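Local coordinates for protein putative esterase (PDB 7C4D) that probably hydrolyses carboxylic esters, as a marine bacterial esterase of the alpha/beta hydrolase fold, at residues E88-G99 and D111-I121; P123-V133 and N201-I209. All blocks are in the same frame, centred on the assembly; numbering follows the deposited sequence. Where two conformers were deposited one is given.

Contact 1 (E88-G99 and D111-I121); sequences ESVNIIGHSMGG and DKVKKLIVADI. With ACT (acetate ion), chain D; EDO (1,2-ethanediol), chain B; SO4 (sulfate ion), chain E.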
# COMPACT_ATOMS: atom_id res chain seq x y z
N GLU A 88 13.17 8.87 15.10
CA GLU A 88 13.42 7.95 16.20
C GLU A 88 12.34 6.86 16.23
O GLU A 88 12.66 5.66 16.20
CB GLU A 88 13.50 8.71 17.53
CG GLU A 88 14.58 8.18 18.45
CD GLU A 88 15.85 7.74 17.73
OE1 GLU A 88 16.54 8.61 17.15
OE2 GLU A 88 16.14 6.53 17.72
N SER A 89 11.08 7.30 16.31
CA SER A 89 9.96 6.38 16.37
C SER A 89 8.76 6.98 15.64
O SER A 89 8.53 8.19 15.71
CB SER A 89 9.65 5.99 17.78
OG SER A 89 9.15 7.09 18.51
N VAL A 90 8.00 6.12 14.95
CA VAL A 90 7.07 6.60 13.96
C VAL A 90 5.74 5.88 14.08
O VAL A 90 5.69 4.69 14.43
CB VAL A 90 7.60 6.43 12.53
CG1 VAL A 90 8.78 7.33 12.27
CG2 VAL A 90 7.83 4.97 12.12
N ASN A 91 4.68 6.61 13.70
CA ASN A 91 3.41 5.98 13.40
C ASN A 91 3.43 5.56 11.93
O ASN A 91 4.02 6.23 11.11
CB ASN A 91 2.25 6.96 13.62
CG ASN A 91 2.14 7.38 15.07
OD1 ASN A 91 1.85 6.56 15.92
ND2 ASN A 91 2.45 8.63 15.34
N ILE A 92 2.69 4.50 11.62
CA ILE A 92 2.67 3.96 10.27
C ILE A 92 1.24 3.56 9.94
O ILE A 92 0.60 2.88 10.72
CB ILE A 92 3.62 2.74 10.08
CG1 ILE A 92 5.07 3.15 10.32
CG2 ILE A 92 3.46 2.10 8.69
CD1 ILE A 92 6.08 2.01 10.22
N ILE A 93 0.81 3.95 8.73
CA ILE A 93 -0.35 3.40 8.06
C ILE A 93 0.11 2.68 6.78
O ILE A 93 0.82 3.26 5.97
CB ILE A 93 -1.36 4.52 7.72
CG1 ILE A 93 -1.77 5.34 8.95
CG2 ILE A 93 -2.56 3.95 6.97
CD1 ILE A 93 -2.47 6.67 8.63
N GLY A 94 -0.28 1.42 6.60
CA GLY A 94 0.06 0.66 5.40
C GLY A 94 -1.20 0.03 4.84
O GLY A 94 -1.88 -0.73 5.54
N HIS A 95 -1.51 0.36 3.60
CA HIS A 95 -2.67 -0.16 2.89
C HIS A 95 -2.22 -1.33 2.02
O HIS A 95 -1.33 -1.17 1.19
CB HIS A 95 -3.31 0.94 2.03
CG HIS A 95 -4.43 0.43 1.19
ND1 HIS A 95 -4.39 0.43 -0.17
CD2 HIS A 95 -5.59 -0.17 1.52
CE1 HIS A 95 -5.48 -0.12 -0.64
NE2 HIS A 95 -6.24 -0.46 0.37
N SER A 96 -2.84 -2.50 2.26
CA SER A 96 -2.61 -3.71 1.49
C SER A 96 -1.12 -4.06 1.42
O SER A 96 -0.49 -4.33 2.46
CB SER A 96 -3.25 -3.66 0.14
OG SER A 96 -3.66 -4.98 -0.23
N MET A 97 -0.54 -4.00 0.20
CA MET A 97 0.87 -4.35 0.07
C MET A 97 1.66 -3.51 1.05
O MET A 97 2.55 -4.01 1.73
CB MET A 97 1.39 -4.10 -1.36
CG MET A 97 2.89 -4.29 -1.49
SD MET A 97 3.60 -3.89 -3.12
CE MET A 97 3.72 -2.10 -3.08
N GLY A 98 1.29 -2.23 1.16
CA GLY A 98 1.91 -1.30 2.11
C GLY A 98 1.72 -1.75 3.56
O GLY A 98 2.61 -1.58 4.39
N GLY A 99 0.61 -2.43 3.82
CA GLY A 99 0.32 -2.97 5.14
C GLY A 99 1.22 -4.15 5.52
O GLY A 99 1.57 -4.28 6.69
N ASP A 111 10.83 -1.27 18.00
CA ASP A 111 11.32 -0.20 18.86
C ASP A 111 11.24 1.12 18.11
O ASP A 111 11.25 2.18 18.72
CB ASP A 111 12.76 -0.50 19.31
CG ASP A 111 13.73 -0.55 18.14
OD1 ASP A 111 13.57 -1.42 17.23
OD2 ASP A 111 14.62 0.30 18.11
N LYS A 112 11.18 1.05 16.78
CA LYS A 112 11.01 2.23 15.94
C LYS A 112 9.53 2.54 15.64
O LYS A 112 9.23 3.53 14.96
CB LYS A 112 11.68 2.01 14.58
CG LYS A 112 13.08 1.40 14.60
CD LYS A 112 14.17 2.33 15.11
CE LYS A 112 14.26 3.65 14.38
NZ LYS A 112 15.02 4.66 15.16
N VAL A 113 8.59 1.72 16.12
CA VAL A 113 7.21 1.98 15.76
C VAL A 113 6.38 2.36 16.98
O VAL A 113 6.36 1.62 17.95
CB VAL A 113 6.61 0.78 15.03
CG1 VAL A 113 5.18 1.06 14.57
CG2 VAL A 113 7.47 0.35 13.85
N LYS A 114 5.66 3.47 16.91
CA LYS A 114 4.84 3.86 18.04
C LYS A 114 3.50 3.14 17.94
O LYS A 114 3.09 2.50 18.88
CB LYS A 114 4.59 5.37 18.10
CG LYS A 114 5.82 6.26 18.15
CD LYS A 114 5.49 7.69 17.78
CE LYS A 114 6.63 8.68 17.92
NZ LYS A 114 6.83 9.10 19.33
N LYS A 115 2.82 3.27 16.80
CA LYS A 115 1.54 2.59 16.64
C LYS A 115 1.41 2.24 15.17
O LYS A 115 1.99 2.92 14.33
CB LYS A 115 0.37 3.49 17.01
CG LYS A 115 0.19 3.83 18.49
CD LYS A 115 -1.27 4.12 18.83
CE LYS A 115 -1.41 4.48 20.28
NZ LYS A 115 -0.83 5.83 20.51
N LEU A 116 0.65 1.17 14.88
CA LEU A 116 0.58 0.67 13.52
C LEU A 116 -0.87 0.61 13.04
O LEU A 116 -1.73 0.06 13.72
CB LEU A 116 1.23 -0.71 13.49
CG LEU A 116 0.97 -1.54 12.23
CD1 LEU A 116 1.45 -0.81 10.97
CD2 LEU A 116 1.63 -2.92 12.33
N ILE A 117 -1.12 1.17 11.85
CA ILE A 117 -2.45 0.95 11.29
C ILE A 117 -2.31 0.11 10.01
O ILE A 117 -1.56 0.50 9.12
CB ILE A 117 -3.22 2.27 11.02
CG1 ILE A 117 -3.56 3.05 12.31
CG2 ILE A 117 -4.48 1.96 10.25
CD1 ILE A 117 -4.12 4.45 12.05
N VAL A 118 -3.04 -1.02 9.94
CA VAL A 118 -3.04 -1.89 8.77
C VAL A 118 -4.41 -1.86 8.09
O VAL A 118 -5.39 -2.33 8.68
CB VAL A 118 -2.63 -3.33 9.15
CG1 VAL A 118 -2.87 -4.29 7.99
CG2 VAL A 118 -1.20 -3.39 9.64
N ALA A 119 -4.45 -1.33 6.84
CA ALA A 119 -5.70 -1.13 6.09
C ALA A 119 -5.97 -2.28 5.11
O ALA A 119 -5.25 -2.46 4.10
CB ALA A 119 -5.69 0.20 5.37
N ASP A 120 -6.97 -3.09 5.46
CA ASP A 120 -7.60 -4.10 4.61
C ASP A 120 -6.61 -5.13 4.01
O ASP A 120 -6.63 -5.37 2.81
CB ASP A 120 -8.56 -3.48 3.59
CG ASP A 120 -9.66 -4.45 3.14
OD1 ASP A 120 -10.43 -4.95 4.00
OD2 ASP A 120 -9.74 -4.70 1.93
N ILE A 121 -5.80 -5.78 4.85
CA ILE A 121 -5.00 -6.92 4.48
C ILE A 121 -4.63 -7.70 5.74
O ILE A 121 -4.50 -7.13 6.83
CB ILE A 121 -3.75 -6.48 3.68
CG1 ILE A 121 -3.15 -7.66 2.92
CG2 ILE A 121 -2.77 -5.77 4.58
CD1 ILE A 121 -1.90 -7.38 2.13
C ACT D . -2.34 -4.63 -3.07
O ACT D . -3.51 -4.30 -3.36
OXT ACT D . -1.52 -3.86 -2.55
CH3 ACT D . -1.86 -6.08 -3.34
C1 EDO B . 8.30 3.48 20.62
O1 EDO B . 7.07 3.89 21.21
C2 EDO B . 8.59 2.07 20.97
O2 EDO B . 7.97 1.08 20.15
S SO4 E . -3.38 3.19 -2.71
O1 SO4 E . -2.49 4.05 -3.43
O2 SO4 E . -3.39 1.90 -3.36
O3 SO4 E . -2.91 3.00 -1.35
O4 SO4 E . -4.70 3.74 -2.69

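Contact 2 (P123-V133 and N201-I209); sequences PGKYDTTSPNV and NIMSGITGI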
# COMPACT_ATOMS: atom_id res chain seq x y z
N PRO A 123 -2.07 -10.70 7.82
CA PRO A 123 -0.68 -11.09 7.74
C PRO A 123 -0.40 -12.35 6.91
O PRO A 123 0.73 -12.56 6.48
CB PRO A 123 -0.23 -11.28 9.20
CG PRO A 123 -1.42 -10.91 10.06
CD PRO A 123 -2.63 -10.85 9.17
N GLY A 124 -1.42 -13.16 6.64
CA GLY A 124 -1.17 -14.48 6.06
C GLY A 124 -1.20 -14.53 4.53
O GLY A 124 -1.53 -13.57 3.83
N LYS A 125 -0.86 -15.70 4.00
CA LYS A 125 -0.72 -15.92 2.57
C LYS A 125 -2.10 -16.04 1.95
O LYS A 125 -3.00 -16.61 2.57
CB LYS A 125 0.12 -17.18 2.29
CG LYS A 125 0.08 -17.69 0.86
CD LYS A 125 0.73 -19.03 0.67
CE LYS A 125 0.34 -19.64 -0.66
NZ LYS A 125 1.12 -20.87 -0.97
N TYR A 126 -2.25 -15.48 0.74
CA TYR A 126 -3.44 -15.64 -0.09
C TYR A 126 -3.11 -16.66 -1.19
O TYR A 126 -2.06 -16.57 -1.81
CB TYR A 126 -3.82 -14.28 -0.70
CG TYR A 126 -4.25 -13.23 0.30
CD1 TYR A 126 -3.30 -12.51 1.01
CD2 TYR A 126 -5.60 -12.99 0.55
CE1 TYR A 126 -3.68 -11.56 1.95
CE2 TYR A 126 -6.00 -12.05 1.48
CZ TYR A 126 -5.04 -11.34 2.18
OH TYR A 126 -5.40 -10.40 3.09
N ASP A 127 -4.00 -17.62 -1.43
CA ASP A 127 -3.77 -18.64 -2.46
C ASP A 127 -4.55 -18.30 -3.73
O ASP A 127 -5.19 -17.25 -3.80
CB ASP A 127 -4.05 -20.05 -1.93
CG ASP A 127 -5.50 -20.24 -1.53
OD1 ASP A 127 -6.37 -19.84 -2.31
OD2 ASP A 127 -5.74 -20.78 -0.42
N THR A 128 -4.51 -19.20 -4.73
CA THR A 128 -4.94 -18.84 -6.07
C THR A 128 -6.46 -18.80 -6.18
O THR A 128 -6.98 -18.18 -7.10
CB THR A 128 -4.25 -19.67 -7.17
OG1 THR A 128 -2.97 -20.09 -6.71
CG2 THR A 128 -4.07 -18.89 -8.46
N THR A 129 -7.16 -19.44 -5.24
CA THR A 129 -8.62 -19.47 -5.27
C THR A 129 -9.18 -18.14 -4.80
O THR A 129 -10.32 -17.80 -5.10
CB THR A 129 -9.22 -20.65 -4.47
OG1 THR A 129 -8.24 -21.24 -3.63
CG2 THR A 129 -9.87 -21.71 -5.34
N SER A 130 -8.35 -17.40 -4.06
CA SER A 130 -8.72 -16.15 -3.44
C SER A 130 -8.99 -15.12 -4.53
O SER A 130 -8.30 -15.12 -5.56
CB SER A 130 -7.64 -15.69 -2.47
OG SER A 130 -6.54 -15.05 -3.12
N PRO A 131 -9.99 -14.23 -4.35
CA PRO A 131 -10.17 -13.06 -5.22
C PRO A 131 -9.02 -12.04 -5.17
O PRO A 131 -8.88 -11.23 -6.09
CB PRO A 131 -11.46 -12.41 -4.70
CG PRO A 131 -12.15 -13.50 -3.91
CD PRO A 131 -11.03 -14.33 -3.31
N ASN A 132 -8.21 -12.06 -4.11
CA ASN A 132 -7.02 -11.23 -4.07
C ASN A 132 -6.08 -11.64 -5.21
O ASN A 132 -5.73 -10.80 -6.04
CB ASN A 132 -6.28 -11.27 -2.73
CG ASN A 132 -5.13 -10.28 -2.63
OD1 ASN A 132 -5.01 -9.34 -3.41
ND2 ASN A 132 -4.27 -10.46 -1.63
N VAL A 133 -5.69 -12.93 -5.22
CA VAL A 133 -4.73 -13.44 -6.19
C VAL A 133 -5.32 -13.30 -7.60
O VAL A 133 -4.64 -12.82 -8.50
CB VAL A 133 -4.25 -14.86 -5.87
CG1 VAL A 133 -3.43 -15.43 -7.01
CG2 VAL A 133 -3.47 -14.91 -4.56
N ASN A 201 5.73 -13.38 -4.01
CA ASN A 201 6.34 -12.60 -2.94
C ASN A 201 5.31 -11.66 -2.31
O ASN A 201 5.28 -11.49 -1.09
CB ASN A 201 7.53 -11.78 -3.44
CG ASN A 201 8.82 -12.57 -3.49
OD1 ASN A 201 8.84 -13.73 -3.12
ND2 ASN A 201 9.89 -11.95 -3.94
N ILE A 202 4.46 -11.09 -3.17
CA ILE A 202 3.56 -10.02 -2.79
C ILE A 202 2.36 -10.61 -2.06
O ILE A 202 1.83 -9.98 -1.14
CB ILE A 202 3.19 -9.18 -4.04
CG1 ILE A 202 4.35 -8.31 -4.51
CG2 ILE A 202 1.93 -8.35 -3.83
CD1 ILE A 202 4.06 -7.62 -5.83
N MET A 203 1.98 -11.86 -2.43
CA MET A 203 0.78 -12.51 -1.88
C MET A 203 1.11 -13.44 -0.71
O MET A 203 0.19 -14.01 -0.13
CB MET A 203 -0.02 -13.29 -2.92
CG MET A 203 -0.50 -12.47 -4.08
SD MET A 203 -1.86 -11.41 -3.58
CE MET A 203 -1.66 -10.06 -4.73
N SER A 204 2.39 -13.52 -0.32
CA SER A 204 2.88 -14.45 0.68
C SER A 204 2.60 -13.94 2.10
O SER A 204 2.50 -12.73 2.33
CB SER A 204 4.35 -14.70 0.49
OG SER A 204 5.07 -13.61 1.00
N GLY A 205 2.54 -14.90 3.04
CA GLY A 205 2.23 -14.66 4.44
C GLY A 205 3.48 -14.29 5.21
O GLY A 205 4.58 -14.60 4.77
N ILE A 206 3.30 -13.60 6.35
CA ILE A 206 4.42 -13.20 7.17
C ILE A 206 4.90 -14.43 7.95
O ILE A 206 4.13 -15.07 8.67
CB ILE A 206 4.08 -12.01 8.09
CG1 ILE A 206 3.48 -10.84 7.30
CG2 ILE A 206 5.30 -11.56 8.87
CD1 ILE A 206 3.01 -9.69 8.16
N THR A 207 6.18 -14.76 7.78
CA THR A 207 6.79 -15.86 8.50
C THR A 207 8.18 -15.42 8.94
O THR A 207 8.75 -14.50 8.37
CB THR A 207 6.79 -17.17 7.69
OG1 THR A 207 6.62 -16.91 6.30
CG2 THR A 207 5.74 -18.17 8.13
N GLY A 208 8.67 -16.09 9.99
CA GLY A 208 10.04 -15.99 10.44
C GLY A 208 10.27 -14.78 11.34
O GLY A 208 11.34 -14.19 11.34
N ILE A 209 9.24 -14.43 12.12
CA ILE A 209 9.29 -13.22 12.93
C ILE A 209 9.19 -13.63 14.40
O ILE A 209 8.51 -14.60 14.72
CB ILE A 209 8.16 -12.24 12.55
CG1 ILE A 209 6.78 -12.91 12.67
CG2 ILE A 209 8.41 -11.64 11.16
CD1 ILE A 209 5.60 -11.96 12.67

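Contact 1 (E88-G99 and D111-I121)
Ala119 and Ser96 meet where two parallel strands of the central sheet, 90-95 and 115-119, end together. Backbone bonds make the join: Ile117 N to Ile92 O (2.7 Å), Gly94 N to Ile117 O, Ala119 N to Gly94 O and Ser96 N to Ala119 O (3.0 Å), the last reaching past the strand.

Apolar contacts flank this ladder. Ile93 and Ile117 lie side by side, CG1 to CB 4.0 Å, as beta-branched residues suit a strand interior. On the face of Val90 and Val118, Ile92 CG2 meets Leu116 CD1 at 4.2 Å. Small Ala119 presents CB in plane at the edge of the His95 ring, and Ile121 CD1 covers Ser96 O (3.4 Å).

Charge gathers at the opposite end. Bent at chi2 (-71°) and chi3, Lys112 curls back to give Glu88 O a hydrogen bond from NZ (2.8 Å), with a looser salt bridge to Glu88 OE2.

Ser96, at phi 52° and psi -114°, fits a nucleophile elbow, where Gly94 and Gly98 give clearance, and Asp120 and His253 complete a probable catalytic triad. Its backbone bond to Ala119 O thus ties the serine beside Asp120, whose carboxylate Gly222 N, Ser225 OG and His253 ND1 hold.

Contact 2 (P123-V133 and N201-I209)
At the neck of the helical cap inserted between strands 113-119 and 217-222 of the alpha/beta hydrolase fold, Tyr126 and Pro123 on the outgoing chain meet Met203 and Ile206 on the returning one. The two run in opposite directions and are pinned by two backbone bonds. Tyr126 N gives a nearly linear bond to Met203 O (3.0 Å, 170° at the hydrogen), and Ile206 N binds Pro123 O (2.8 Å). Between them Gly205, with no side chain, lets the backbones close in, its CA 3.3 Å from Pro123 O. Lys125 CA adds a CA-H...O contact to Met203 O (3.4 Å), while Lys100, from helix 97-108, ties the backbones further by donating from NZ to both Gly124 O and Ser204 O.

The side chains gather around Met203, whose flexible thioether can follow an uneven surface. A kink at its second torsion (-74°) swings the Met203 sulfur toward Asn132, and SD lies 3.2 Å from ND2. Asn132 carries CG anti to its own backbone N (chi1 -173°), which extends the amide toward the methionine; the two side chains come from opposite directions, ND2 being the amide atom nearest the sulfur. The same torsion brings ND2 3.3 Å above the centre of the Tyr126 ring. That ring thus has an amide nitrogen over one face and Met203 O in plane at its edge, and its hydroxyl is bonded to Tyr227 O. Val133 CG2 packs against Met203 CG at 3.9 Å. Helix 131-144 starts here, with Ser130 as N-cap: its OG accepts from Val133 N (3.1 Å) and donates to Asp127 O, which also takes the Ser130 N bond of the type I turn.

Contact 1 joins two interior strands whose C-terminal ends carry the probable nucleophile Ser96 and its acid Asp120; contact 2 follows in the chain, where the cap leaves the sheet and comes back. Their centres are about 18 Å apart, yet they touch: Ile121 CG1 of contact 1 lies 3.5 Å from Tyr126 OH of contact 2, a hydroxyl also bonded to Ala122 N between them. An acetate, probably from the crystallisation liquor, sits between the two. Its OXT accepts from Met97 N at 2.9 Å and it also binds Leu32 N, consistent with an oxyanion hole, while the Met203 side chain approaches to about 4 Å, so the cap neck probably helps wall the pocket.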